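Local coordinates for protein beta-galactosidase (Bacillus circulans, PDB 4MAD) that probably hydrolyses terminal non-reducing beta-D-galactose residues from beta-D-galactosides, as a family 35 glycoside hydrolase built around a TIM barrel, at residues E399-G404 and E447-L452; Q409-Q414 and V478-Q483; Q421-G426 and N511-H516; P377-A382 and D487-P492. All coordinates share one frame; numbering follows the deposited sequence.

Contact 1: E399-G404 and E447-L452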
loop_
_atom_site.group_PDB
_atom_site.type_symbol
_atom_site.label_atom_id
_atom_site.label_comp_id
_atom_site.label_asym_id
_atom_site.label_seq_id
_atom_site.Cartn_x
_atom_site.Cartn_y
_atom_site.Cartn_z
ATOM N N GLU A 399 -15.899 23.753 -0.048
ATOM C CA GLU A 399 -17.162 24.431 0.056
ATOM C C GLU A 399 -17.011 25.936 -0.285
ATOM O O GLU A 399 -16.104 26.563 0.163
ATOM C CB GLU A 399 -17.654 24.234 1.473
ATOM C CG GLU A 399 -18.804 24.972 1.969
ATOM C CD GLU A 399 -19.243 24.440 3.359
ATOM O OE1 GLU A 399 -19.031 25.109 4.360
ATOM O OE2 GLU A 399 -19.717 23.314 3.442
ATOM N N THR A 400 -17.910 26.458 -1.096
ATOM C CA THR A 400 -17.893 27.864 -1.457
ATOM C C THR A 400 -19.288 28.308 -1.787
ATOM O O THR A 400 -20.106 27.510 -2.149
ATOM C CB THR A 400 -16.984 28.172 -2.643
ATOM O OG1 THR A 400 -16.723 29.577 -2.742
ATOM C CG2 THR A 400 -17.604 27.701 -3.888
ATOM N N THR A 401 -19.515 29.611 -1.681
ATOM C CA THR A 401 -20.776 30.192 -2.032
ATOM C C THR A 401 -20.710 30.976 -3.334
ATOM O O THR A 401 -19.926 31.821 -3.495
ATOM C CB THR A 401 -21.330 31.121 -0.934
ATOM O OG1 THR A 401 -21.302 30.476 0.340
ATOM C CG2 THR A 401 -22.741 31.503 -1.250
ATOM N N ILE A 402 -21.569 30.657 -4.247
ATOM C CA ILE A 402 -21.671 31.364 -5.491
ATOM C C ILE A 402 -22.764 32.432 -5.368
ATOM O O ILE A 402 -23.832 32.170 -4.995
ATOM C CB ILE A 402 -22.038 30.439 -6.615
ATOM C CG1 ILE A 402 -20.992 29.342 -6.786
ATOM C CG2 ILE A 402 -22.141 31.164 -7.870
ATOM C CD1 ILE A 402 -21.552 28.070 -7.228
ATOM N N LYS A 403 -22.450 33.656 -5.713
ATOM C CA LYS A 403 -23.422 34.699 -5.605
ATOM C C LYS A 403 -23.964 35.137 -6.947
ATOM O O LYS A 403 -23.253 35.587 -7.763
ATOM C CB LYS A 403 -22.825 35.863 -4.907
ATOM C CG LYS A 403 -22.102 35.399 -3.754
ATOM C CD LYS A 403 -22.376 36.133 -2.569
ATOM C CE LYS A 403 -21.616 35.490 -1.484
ATOM N NZ LYS A 403 -21.808 36.269 -0.302
ATOM N N GLY A 404 -25.262 35.055 -7.099
ATOM C CA GLY A 404 -25.928 35.378 -8.316
ATOM C C GLY A 404 -26.481 34.166 -8.974
ATOM O O GLY A 404 -25.979 33.102 -8.807
ATOM N N GLU A 447 -30.960 30.036 -7.847
ATOM C CA GLU A 447 -31.165 30.842 -6.674
ATOM C C GLU A 447 -30.254 32.038 -6.617
ATOM O O GLU A 447 -29.327 32.096 -7.334
ATOM C CB GLU A 447 -31.116 30.002 -5.393
ATOM C CG GLU A 447 -32.169 28.869 -5.341
ATOM C CD GLU A 447 -33.558 29.261 -4.760
ATOM O OE1 GLU A 447 -33.650 30.016 -3.795
ATOM O OE2 GLU A 447 -34.568 28.760 -5.263
ATOM N N GLU A 448 -30.529 32.987 -5.734
ATOM C CA GLU A 448 -29.672 34.144 -5.547
ATOM C C GLU A 448 -28.288 33.786 -5.062
ATOM O O GLU A 448 -27.354 34.440 -5.365
ATOM C CB GLU A 448 -30.277 35.102 -4.535
ATOM C CG GLU A 448 -31.472 35.836 -5.026
ATOM C CD GLU A 448 -31.225 36.490 -6.347
ATOM O OE1 GLU A 448 -30.428 37.446 -6.407
ATOM O OE2 GLU A 448 -31.804 36.049 -7.343
ATOM N N GLU A 449 -28.198 32.792 -4.194
ATOM C CA GLU A 449 -26.923 32.246 -3.766
ATOM C C GLU A 449 -26.960 30.722 -3.882
ATOM O O GLU A 449 -27.995 30.128 -3.734
ATOM C CB GLU A 449 -26.595 32.647 -2.350
ATOM C CG GLU A 449 -26.600 34.091 -2.176
ATOM C CD GLU A 449 -25.908 34.610 -0.934
ATOM O OE1 GLU A 449 -25.455 33.857 -0.099
ATOM O OE2 GLU A 449 -25.808 35.805 -0.808
ATOM N N SER A 450 -25.814 30.117 -4.157
ATOM C CA SER A 450 -25.719 28.681 -4.188
ATOM C C SER A 450 -24.533 28.155 -3.386
ATOM O O SER A 450 -23.445 28.524 -3.671
ATOM C CB SER A 450 -25.586 28.284 -5.621
ATOM O OG SER A 450 -26.753 28.540 -6.316
ATOM N N LYS A 451 -24.768 27.301 -2.419
ATOM C CA LYS A 451 -23.700 26.703 -1.665
ATOM C C LYS A 451 -23.229 25.426 -2.381
ATOM O O LYS A 451 -23.953 24.469 -2.493
ATOM C CB LYS A 451 -24.154 26.406 -0.245
ATOM C CG LYS A 451 -23.113 25.824 0.635
ATOM C CD LYS A 451 -23.721 25.243 1.883
ATOM C CE LYS A 451 -22.732 25.097 2.977
ATOM N NZ LYS A 451 -23.308 24.762 4.278
ATOM N N LEU A 452 -21.994 25.485 -2.845
ATOM C CA LEU A 452 -21.376 24.400 -3.569
ATOM C C LEU A 452 -20.480 23.629 -2.606
ATOM O O LEU A 452 -19.727 24.208 -1.893
ATOM C CB LEU A 452 -20.583 24.954 -4.729
ATOM C CG LEU A 452 -19.728 23.954 -5.470
ATOM C CD1 LEU A 452 -20.568 22.948 -6.130
ATOM C CD2 LEU A 452 -18.824 24.616 -6.424
HETATM O O HOH W 1 -26.791 31.159 -7.255
#
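Glu399 meets the partner strand through its CA-H, with CA 3.2 Å from Leu452 O, and through its carboxylate. With CG anti to the backbone N, its side chain crosses Lys451 obliquely, and Glu399 OE2 lies 4.0 Å from Lys451 NZ, a long salt bridge; the carboxylate's stronger partners are Gln453 at OE2 and Tyr491 at OE1. Thr400 then exchanges two backbone hydrogen bonds with Leu452, that from Leu452 N to Thr400 O, 2.9 Å, running almost along the C=O axis. Thr400 OG1, anti to its own N, turns to the carbonyl of Asp487, leaving CG2 alongside the Leu452 side chain. Thr401 CG2 touches Glu449 OE1. These are two inner, antiparallel strands of the six-stranded sheet of the first all-beta domain, exposed and largely charged on the face of Thr401, Lys403, Glu449 and Lys451, buried on that of Thr400, Ile402, Ser450 and Leu452. There Ile402 CD1 packs 4.1 Å from Leu452 CB, while Ile402 N donates to Ser450 O at 2.9 Å, nearly straight at 175°. Lys403 and Glu449 point the same way, Lys403 NZ 4.1 Å from Glu449 OE2, probably attracting it, though beyond a salt bridge. At Gly404, past the strand, N still donates to Glu448 O from above the carbonyl plane, and O accepts a hydrogen bond from a water that also donates to Glu447 O and accepts from Ser450 OG.

Contact 2: Q409-Q414 and V478-Q483; sequences QALTVQ and VRLGNQ
Arg479 and Thr412 stand side by side on one face of an antiparallel pair, part of the smaller, four-stranded sheet of the first all-beta domain, and the guanidinium organises that face. Its chain leaves the backbone in the crowded position, CG between N and the carbonyl carbon (chi1 59°), then runs extended to NE, which lays the flat group over Thr412. Thr412 CG2 sits beneath one guanidinium face, offset toward the rim, 3.8 Å from Arg479 NH2. Gln414, fully extended, crosses Arg479 obliquely and brings its amide nearly perpendicular to the guanidinium, the planes 79° apart. Gln414 OE1 accepts two bonds side-on from Arg479 at the guanidinium edge: NE at 2.9 Å, nearly along the C=O axis, and NH2 at 3.1 Å, from above the amide plane. The other end of that amide, NE2, bonds Glu476. On the opposite face the contact is apolar: Leu411 reaches obliquely across to Leu480, CD1 to CD2 3.8 Å, and turns its other methyl to Val478 CG1. Between the faces, Thr412 and Arg479 share a reciprocal pair of backbone bonds, and Gly481 N extends the pairing to Ala410 O as the chain enters a type II' turn. Gly481, at positive phi, presents its carbonyl O to the remaining guanidinium nitrogen, Arg479 NH1 donating to it at 3.1 Å.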
loop_
_atom_site.group_PDB
_atom_site.type_symbol
_atom_site.label_atom_id
_atom_site.label_comp_id
_atom_site.label_asym_id
_atom_site.label_seq_id
_atom_site.Cartn_x
_atom_site.Cartn_y
_atom_site.Cartn_z
ATOM N N GLN A 409 -25.008 26.068 -16.060
ATOM C CA GLN A 409 -23.573 26.161 -16.225
ATOM C C GLN A 409 -22.902 24.800 -16.259
ATOM O O GLN A 409 -23.373 23.901 -15.684
ATOM C CB GLN A 409 -22.960 26.930 -15.077
ATOM C CG GLN A 409 -23.443 28.322 -14.962
ATOM C CD GLN A 409 -22.893 29.203 -16.048
ATOM O OE1 GLN A 409 -21.812 29.019 -16.459
ATOM N NE2 GLN A 409 -23.654 30.162 -16.486
ATOM N N ALA A 410 -21.776 24.718 -16.921
ATOM C CA ALA A 410 -20.950 23.566 -16.849
ATOM C C ALA A 410 -19.959 23.779 -15.740
ATOM O O ALA A 410 -19.219 24.719 -15.758
ATOM C CB ALA A 410 -20.239 23.357 -18.091
ATOM N N LEU A 411 -19.988 22.884 -14.780
ATOM C CA LEU A 411 -19.051 22.927 -13.690
ATOM C C LEU A 411 -17.880 22.049 -14.031
ATOM O O LEU A 411 -18.057 20.932 -14.360
ATOM C CB LEU A 411 -19.671 22.383 -12.435
ATOM C CG LEU A 411 -18.853 22.601 -11.175
ATOM C CD1 LEU A 411 -19.726 23.109 -10.139
ATOM C CD2 LEU A 411 -18.277 21.369 -10.716
ATOM N N THR A 412 -16.689 22.572 -13.972
ATOM C CA THR A 412 -15.522 21.761 -14.216
ATOM C C THR A 412 -14.608 21.783 -13.011
ATOM O O THR A 412 -14.344 22.814 -12.474
ATOM C CB THR A 412 -14.745 22.243 -15.450
ATOM O OG1 THR A 412 -15.598 22.196 -16.588
ATOM C CG2 THR A 412 -13.519 21.386 -15.680
ATOM N N VAL A 413 -14.171 20.607 -12.626
ATOM C CA VAL A 413 -13.181 20.487 -11.595
ATOM C C VAL A 413 -11.825 20.219 -12.233
ATOM O O VAL A 413 -11.644 19.237 -12.877
ATOM C CB VAL A 413 -13.471 19.357 -10.623
ATOM C CG1 VAL A 413 -12.492 19.355 -9.560
ATOM C CG2 VAL A 413 -14.811 19.472 -10.041
ATOM N N GLN A 414 -10.912 21.133 -11.994
ATOM C CA GLN A 414 -9.633 21.144 -12.623
ATOM C C GLN A 414 -8.490 21.020 -11.634
ATOM O O GLN A 414 -8.090 21.998 -11.087
ATOM C CB GLN A 414 -9.471 22.485 -13.372
ATOM C CG GLN A 414 -8.225 22.689 -14.129
ATOM C CD GLN A 414 -8.238 23.996 -14.936
ATOM O OE1 GLN A 414 -9.222 24.352 -15.443
ATOM N NE2 GLN A 414 -7.135 24.640 -15.045
ATOM N N VAL A 478 -11.909 25.131 -9.455
ATOM C CA VAL A 478 -13.244 24.740 -9.860
ATOM C C VAL A 478 -13.892 25.884 -10.621
ATOM O O VAL A 478 -13.807 26.974 -10.211
ATOM C CB VAL A 478 -14.095 24.404 -8.666
ATOM C CG1 VAL A 478 -15.420 23.953 -9.074
ATOM C CG2 VAL A 478 -13.421 23.394 -7.791
ATOM N N ARG A 479 -14.501 25.610 -11.745
ATOM C CA ARG A 479 -15.051 26.698 -12.526
ATOM C C ARG A 479 -16.415 26.419 -13.103
ATOM O O ARG A 479 -16.751 25.308 -13.336
ATOM C CB ARG A 479 -14.104 27.133 -13.624
ATOM C CG ARG A 479 -13.743 26.112 -14.582
ATOM C CD ARG A 479 -12.546 26.528 -15.427
ATOM N NE ARG A 479 -11.825 25.435 -16.039
ATOM C CZ ARG A 479 -12.124 24.863 -17.191
ATOM N NH1 ARG A 479 -13.158 25.234 -17.903
ATOM N NH2 ARG A 479 -11.388 23.897 -17.646
ATOM N N LEU A 480 -17.152 27.492 -13.323
ATOM C CA LEU A 480 -18.400 27.431 -14.015
ATOM C C LEU A 480 -18.135 28.086 -15.364
ATOM O O LEU A 480 -17.782 29.214 -15.421
ATOM C CB LEU A 480 -19.419 28.238 -13.230
ATOM C CG LEU A 480 -19.758 27.707 -11.844
ATOM C CD1 LEU A 480 -20.499 28.665 -11.079
ATOM C CD2 LEU A 480 -20.480 26.403 -11.861
ATOM N N GLY A 481 -18.276 27.361 -16.441
ATOM C CA GLY A 481 -17.705 27.852 -17.669
ATOM C C GLY A 481 -16.204 28.066 -17.472
ATOM O O GLY A 481 -15.509 27.174 -17.127
ATOM N N ASN A 482 -15.715 29.261 -17.759
ATOM C CA ASN A 482 -14.326 29.582 -17.531
ATOM C C ASN A 482 -14.106 30.301 -16.234
ATOM O O ASN A 482 -12.994 30.613 -15.906
ATOM C CB ASN A 482 -13.741 30.413 -18.649
ATOM C CG ASN A 482 -13.676 29.674 -19.941
ATOM O OD1 ASN A 482 -13.299 28.545 -20.003
ATOM N ND2 ASN A 482 -14.080 30.329 -20.968
ATOM N N GLN A 483 -15.183 30.567 -15.516
ATOM C CA GLN A 483 -15.048 31.294 -14.291
ATOM C C GLN A 483 -14.674 30.435 -13.056
ATOM O O GLN A 483 -15.463 29.728 -12.550
ATOM C CB GLN A 483 -16.285 32.135 -14.004
ATOM C CG GLN A 483 -16.136 33.038 -12.810
ATOM C CD GLN A 483 -17.469 33.539 -12.327
ATOM O OE1 GLN A 483 -18.080 34.277 -13.004
ATOM N NE2 GLN A 483 -17.910 33.120 -11.194
HETATM O O HOH W 2 -16.665 24.682 -16.944
#

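Contact 3: Q421-G426 and N511-H516; sequences QVYVNG and NFPYFH
Tyr423 and Phe512 share the same first torsion, CG anti to the carbonyl carbon and beside the backbone N (chi1 -52° and -71°), yet they arrive from different domains. Tyr423 reaches out from strand 419-424 of the first all-beta domain; Phe512 leads into strand 514-522 of the galactose-binding domain. The rings cross obliquely, planes at 45°, centroids 4.8 Å apart. The CE1 corner of Tyr423 hangs over the centre of the Phe512 ring, 3.6 Å from Phe512 CD1. At the rim of that ring, and in its plane, lies Gly426 O, 3.3 Å from Phe512 CZ. Beyond the rings, the Tyr423 hydroxyl meets the ring of Pro513 tip to tip, and Tyr423 OH donates to Asn511 O at 2.7 Å, in the carbonyl plane and on a lone pair. Gln421, extended beyond CG, likewise comes end-on to Pro513, Gln421 OE1 lying 3.8 Å from Pro513 CG, while its NE2 is taken by Leu578 O. Asn511 itself stands at positive phi, with its carbonyl turned to the tyrosine. The interface thus joins two all-beta domains by one well-directed hydrogen bond, which holds the phenol tip of Tyr423 at the chain leading into strand 514-522, while the rings add apolar contact.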
loop_
_atom_site.group_PDB
_atom_site.type_symbol
_atom_site.label_atom_id
_atom_site.label_comp_id
_atom_site.label_asym_id
_atom_site.label_seq_id
_atom_site.Cartn_x
_atom_site.Cartn_y
_atom_site.Cartn_z
ATOM N N GLN A 421 -18.046 13.942 -5.211
ATOM C CA GLN A 421 -19.468 14.067 -5.200
ATOM C C GLN A 421 -19.837 15.534 -5.006
ATOM O O GLN A 421 -19.372 16.158 -4.124
ATOM C CB GLN A 421 -20.040 13.264 -4.061
ATOM C CG GLN A 421 -19.828 11.772 -4.183
ATOM C CD GLN A 421 -20.075 11.018 -2.850
ATOM O OE1 GLN A 421 -19.190 10.803 -2.080
ATOM N NE2 GLN A 421 -21.292 10.652 -2.625
ATOM N N VAL A 422 -20.662 16.034 -5.903
ATOM C CA VAL A 422 -21.003 17.404 -5.973
ATOM C C VAL A 422 -22.443 17.678 -5.505
ATOM O O VAL A 422 -23.325 17.029 -5.874
ATOM C CB VAL A 422 -20.833 17.922 -7.414
ATOM C CG1 VAL A 422 -21.048 19.365 -7.496
ATOM C CG2 VAL A 422 -19.515 17.577 -7.918
ATOM N N TYR A 423 -22.573 18.701 -4.679
ATOM C CA TYR A 423 -23.799 19.162 -4.077
ATOM C C TYR A 423 -23.954 20.675 -4.264
ATOM O O TYR A 423 -23.016 21.407 -4.078
ATOM C CB TYR A 423 -23.846 18.831 -2.579
ATOM C CG TYR A 423 -23.558 17.357 -2.311
ATOM C CD1 TYR A 423 -24.577 16.439 -2.207
ATOM C CD2 TYR A 423 -22.269 16.887 -2.244
ATOM C CE1 TYR A 423 -24.309 15.108 -2.018
ATOM C CE2 TYR A 423 -21.998 15.580 -2.034
ATOM C CZ TYR A 423 -23.018 14.685 -1.932
ATOM O OH TYR A 423 -22.723 13.394 -1.745
ATOM N N VAL A 424 -25.163 21.080 -4.597
ATOM C CA VAL A 424 -25.503 22.466 -4.710
ATOM C C VAL A 424 -26.723 22.707 -3.810
ATOM O O VAL A 424 -27.708 22.085 -3.972
ATOM C CB VAL A 424 -25.861 22.818 -6.158
ATOM C CG1 VAL A 424 -26.476 24.124 -6.213
ATOM C CG2 VAL A 424 -24.650 22.769 -7.036
ATOM N N ASN A 425 -26.585 23.590 -2.843
ATOM C CA ASN A 425 -27.662 23.949 -1.942
ATOM C C ASN A 425 -28.247 22.687 -1.289
ATOM O O ASN A 425 -29.403 22.579 -1.101
ATOM C CB ASN A 425 -28.734 24.738 -2.654
ATOM C CG ASN A 425 -28.361 26.173 -2.841
ATOM O OD1 ASN A 425 -27.655 26.715 -2.066
ATOM N ND2 ASN A 425 -28.857 26.764 -3.876
ATOM N N GLY A 426 -27.382 21.765 -0.971
ATOM C CA GLY A 426 -27.769 20.613 -0.222
ATOM C C GLY A 426 -28.444 19.537 -1.036
ATOM O O GLY A 426 -28.929 18.575 -0.488
ATOM N N ASN A 511 -26.968 8.888 -2.129
ATOM C CA ASN A 511 -26.037 9.791 -2.778
ATOM C C ASN A 511 -25.390 10.825 -1.889
ATOM O O ASN A 511 -24.631 11.622 -2.342
ATOM C CB ASN A 511 -26.634 10.376 -4.032
ATOM C CG ASN A 511 -26.815 9.355 -5.074
ATOM O OD1 ASN A 511 -27.851 9.231 -5.624
ATOM N ND2 ASN A 511 -25.815 8.587 -5.315
ATOM N N PHE A 512 -25.626 10.673 -0.610
ATOM C CA PHE A 512 -24.940 11.401 0.420
ATOM C C PHE A 512 -24.194 10.403 1.323
ATOM O O PHE A 512 -24.698 9.386 1.653
ATOM C CB PHE A 512 -25.917 12.154 1.290
ATOM C CG PHE A 512 -26.572 13.325 0.635
ATOM C CD1 PHE A 512 -26.273 14.602 1.016
ATOM C CD2 PHE A 512 -27.506 13.158 -0.313
ATOM C CE1 PHE A 512 -26.911 15.646 0.447
ATOM C CE2 PHE A 512 -28.139 14.204 -0.850
ATOM C CZ PHE A 512 -27.820 15.439 -0.496
ATOM N N PRO A 513 -22.984 10.727 1.711
ATOM C CA PRO A 513 -22.259 9.801 2.562
ATOM C C PRO A 513 -22.823 9.812 3.962
ATOM O O PRO A 513 -23.027 10.843 4.496
ATOM C CB PRO A 513 -20.819 10.330 2.514
ATOM C CG PRO A 513 -20.754 11.088 1.340
ATOM C CD PRO A 513 -22.055 11.741 1.218
ATOM N N TYR A 514 -23.007 8.637 4.524
ATOM C CA TYR A 514 -23.415 8.495 5.892
ATOM C C TYR A 514 -22.564 7.485 6.620
ATOM O O TYR A 514 -22.199 6.513 6.065
ATOM C CB TYR A 514 -24.847 8.048 5.983
ATOM C CG TYR A 514 -25.859 9.118 5.895
ATOM C CD1 TYR A 514 -26.512 9.587 7.014
ATOM C CD2 TYR A 514 -26.189 9.662 4.688
ATOM C CE1 TYR A 514 -27.457 10.548 6.911
ATOM C CE2 TYR A 514 -27.111 10.622 4.587
ATOM C CZ TYR A 514 -27.752 11.063 5.678
ATOM O OH TYR A 514 -28.665 12.049 5.548
ATOM N N PHE A 515 -22.284 7.758 7.876
ATOM C CA PHE A 515 -21.760 6.805 8.795
ATOM C C PHE A 515 -22.897 5.934 9.365
ATOM O O PHE A 515 -23.904 6.434 9.746
ATOM C CB PHE A 515 -21.038 7.495 9.925
ATOM C CG PHE A 515 -19.827 8.273 9.494
ATOM C CD1 PHE A 515 -18.615 7.686 9.381
ATOM C CD2 PHE A 515 -19.919 9.609 9.208
ATOM C CE1 PHE A 515 -17.545 8.381 9.013
ATOM C CE2 PHE A 515 -18.843 10.291 8.849
ATOM C CZ PHE A 515 -17.659 9.682 8.741
ATOM N N HIS A 516 -22.714 4.659 9.423
ATOM C CA HIS A 516 -23.725 3.797 9.914
ATOM C C HIS A 516 -23.099 3.060 11.078
ATOM O O HIS A 516 -22.038 2.565 10.935
ATOM C CB HIS A 516 -24.056 2.812 8.859
ATOM C CG HIS A 516 -24.714 3.402 7.671
ATOM N ND1 HIS A 516 -25.999 3.846 7.689
ATOM C CD2 HIS A 516 -24.266 3.620 6.423
ATOM C CE1 HIS A 516 -26.324 4.297 6.498
ATOM N NE2 HIS A 516 -25.282 4.187 5.715
#

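Contact 4: P377-A382 and D487-P492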
loop_
_atom_site.group_PDB
_atom_site.type_symbol
_atom_site.label_atom_id
_atom_site.label_comp_id
_atom_site.label_asym_id
_atom_site.label_seq_id
_atom_site.Cartn_x
_atom_site.Cartn_y
_atom_site.Cartn_z
ATOM N N PRO A 377 -12.271 23.375 10.075
ATOM C CA PRO A 377 -12.272 24.062 8.794
ATOM C C PRO A 377 -11.017 24.893 8.564
ATOM O O PRO A 377 -10.500 25.425 9.480
ATOM C CB PRO A 377 -13.487 24.964 8.890
ATOM C CG PRO A 377 -13.571 25.287 10.251
ATOM C CD PRO A 377 -13.186 24.052 10.993
ATOM N N GLN A 378 -10.575 24.975 7.327
ATOM C CA GLN A 378 -9.497 25.853 6.962
ATOM C C GLN A 378 -9.976 26.675 5.792
ATOM O O GLN A 378 -10.851 26.282 5.105
ATOM C CB GLN A 378 -8.234 25.076 6.569
ATOM C CG GLN A 378 -7.461 24.388 7.727
ATOM C CD GLN A 378 -6.261 23.543 7.275
ATOM O OE1 GLN A 378 -6.208 22.389 7.545
ATOM N NE2 GLN A 378 -5.335 24.131 6.621
ATOM N N LYS A 379 -9.393 27.846 5.606
ATOM C CA LYS A 379 -9.842 28.753 4.587
ATOM C C LYS A 379 -8.729 29.089 3.608
ATOM O O LYS A 379 -7.649 29.240 3.982
ATOM C CB LYS A 379 -10.381 30.017 5.241
ATOM C CG LYS A 379 -11.683 29.779 5.919
ATOM C CD LYS A 379 -12.194 30.941 6.635
ATOM C CE LYS A 379 -12.417 32.143 5.742
ATOM N NZ LYS A 379 -13.746 32.304 5.237
ATOM N N SER A 380 -9.073 29.218 2.337
ATOM C CA SER A 380 -8.135 29.674 1.357
ATOM C C SER A 380 -8.846 30.348 0.209
ATOM O O SER A 380 -9.961 30.083 -0.025
ATOM C CB SER A 380 -7.316 28.480 0.867
ATOM O OG SER A 380 -8.121 27.525 0.258
ATOM N N GLU A 381 -8.148 31.227 -0.467
ATOM C CA GLU A 381 -8.720 31.976 -1.554
ATOM C C GLU A 381 -9.069 31.089 -2.727
ATOM O O GLU A 381 -10.089 31.214 -3.296
ATOM C CB GLU A 381 -7.839 33.179 -1.943
ATOM C CG GLU A 381 -6.467 32.809 -2.389
ATOM C CD GLU A 381 -5.426 32.870 -1.298
ATOM O OE1 GLU A 381 -5.787 32.844 -0.136
ATOM O OE2 GLU A 381 -4.259 32.917 -1.624
ATOM N N ALA A 382 -8.182 30.154 -3.013
ATOM C CA ALA A 382 -8.324 29.192 -4.089
ATOM C C ALA A 382 -8.303 27.775 -3.540
ATOM O O ALA A 382 -7.700 27.526 -2.566
ATOM C CB ALA A 382 -7.210 29.325 -5.024
ATOM N N ASP A 487 -12.667 31.858 -2.639
ATOM C CA ASP A 487 -13.152 31.951 -1.281
ATOM C C ASP A 487 -13.712 30.630 -0.769
ATOM O O ASP A 487 -14.881 30.454 -0.709
ATOM C CB ASP A 487 -14.161 33.089 -1.102
ATOM C CG ASP A 487 -14.380 33.443 0.339
ATOM O OD1 ASP A 487 -13.856 32.770 1.190
ATOM O OD2 ASP A 487 -15.058 34.419 0.614
ATOM N N TRP A 488 -12.808 29.704 -0.496
ATOM C CA TRP A 488 -13.153 28.416 0.041
ATOM C C TRP A 488 -12.978 28.097 1.512
ATOM O O TRP A 488 -12.119 28.609 2.122
ATOM C CB TRP A 488 -12.232 27.507 -0.792
ATOM C CG TRP A 488 -12.574 27.488 -2.203
ATOM C CD1 TRP A 488 -12.131 28.336 -3.129
ATOM C CD2 TRP A 488 -13.474 26.610 -2.865
ATOM N NE1 TRP A 488 -12.660 28.060 -4.327
ATOM C CE2 TRP A 488 -13.515 27.009 -4.197
ATOM C CE3 TRP A 488 -14.237 25.519 -2.469
ATOM C CZ2 TRP A 488 -14.273 26.348 -5.132
ATOM C CZ3 TRP A 488 -14.982 24.886 -3.393
ATOM C CH2 TRP A 488 -15.011 25.302 -4.698
ATOM N N THR A 489 -13.837 27.218 2.005
ATOM C CA THR A 489 -13.741 26.617 3.299
ATOM C C THR A 489 -13.602 25.123 3.038
ATOM O O THR A 489 -14.307 24.608 2.257
ATOM C CB THR A 489 -14.985 26.866 4.177
ATOM O OG1 THR A 489 -15.242 28.264 4.318
ATOM C CG2 THR A 489 -14.754 26.280 5.528
ATOM N N VAL A 490 -12.658 24.462 3.691
ATOM C CA VAL A 490 -12.403 23.059 3.431
ATOM C C VAL A 490 -12.290 22.320 4.737
ATOM O O VAL A 490 -11.861 22.869 5.687
ATOM C CB VAL A 490 -11.143 22.847 2.639
ATOM C CG1 VAL A 490 -11.154 23.655 1.398
ATOM C CG2 VAL A 490 -9.977 23.070 3.482
ATOM N N TYR A 491 -12.736 21.081 4.698
ATOM C CA TYR A 491 -12.731 20.219 5.821
ATOM C C TYR A 491 -11.983 18.930 5.481
ATOM O O TYR A 491 -12.461 18.101 4.812
ATOM C CB TYR A 491 -14.183 19.911 6.224
ATOM C CG TYR A 491 -15.091 21.137 6.403
ATOM C CD1 TYR A 491 -15.281 21.711 7.612
ATOM C CD2 TYR A 491 -15.740 21.697 5.352
ATOM C CE1 TYR A 491 -16.092 22.843 7.749
ATOM C CE2 TYR A 491 -16.541 22.802 5.475
ATOM C CZ TYR A 491 -16.719 23.380 6.674
ATOM O OH TYR A 491 -17.519 24.485 6.817
ATOM N N PRO A 492 -10.786 18.834 5.968
ATOM C CA PRO A 492 -10.004 17.644 5.742
ATOM C C PRO A 492 -10.590 16.496 6.591
ATOM O O PRO A 492 -10.825 16.668 7.725
ATOM C CB PRO A 492 -8.635 18.052 6.220
ATOM C CG PRO A 492 -8.634 19.519 6.152
ATOM C CD PRO A 492 -9.974 19.899 6.540
HETATM O O HOH W 3 -12.131 31.432 2.564
#
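Packing is closest where segment 377-382 meets the large side chains of strand 488-493. Pro377 CB touches Tyr491 CE1 at 3.5 Å and also leans on the Thr489 methyl; the Tyr491 hydroxyl is held by Glu399 OE1. At the other end Trp488, with CG anti to its carbonyl carbon, sets its indole edge against the 381-382 backbone, so that Glu381 O lies in the ring plane 3.5 Å from Trp488 CD1. The indole NE1 bonds Leu485 O, which helps hold the ring's orientation. Between these ends the backbones pair antiparallel, Gln378 with Val490 and Ser380 with Trp488: short strand 378-380 forms one edge of the six-stranded sheet of the first all-beta domain. The bond from Trp488 N to Ser380 O, at 2.9 Å, runs nearly along the C=O axis, whereas that from Ser380 N reaches Trp488 O from above its plane. Past the strand, Asp487 N meets a lone pair of Glu381 O at 2.7 Å, and Ser380 OG donates back to Ala382 O while also bonding Tyr389 OH. The Lys379 and Asp487 side chains are looser. Lys379, bent at chi3 and chi4, runs alongside Asp487, but Lys379 NZ stays 4.1 Å from Asp487 OD1, beyond a salt bridge. A water bridges the two, donating to Asp487 OD1 at 2.6 Å and to Trp488 O, and accepting a weak bond from Lys379 NZ.

Overall arrangement
From the N terminus, the chain forms the TIM barrel, lays strand 357-366 in the eight-stranded sheet, and then gives 377-382, the edge of the six-stranded sheet and opening half of contact 4, which closes only at 487-492 and so encloses contacts 1 and 2. Those two cross: 399-404 and 409-414 come first, and their partners 447-452 and 478-483 follow in the same order. Contact 3 opens at 421-426 and closes at 511-516, crossing all three others. Contacts 1, 3 and 4 all reach the six-stranded sheet, contact 3 through strand 419-424; contact 2 lies in the four-stranded sheet packed against it through Ile402 and Leu480, and contact 3 ties this domain to the galactose-binding one.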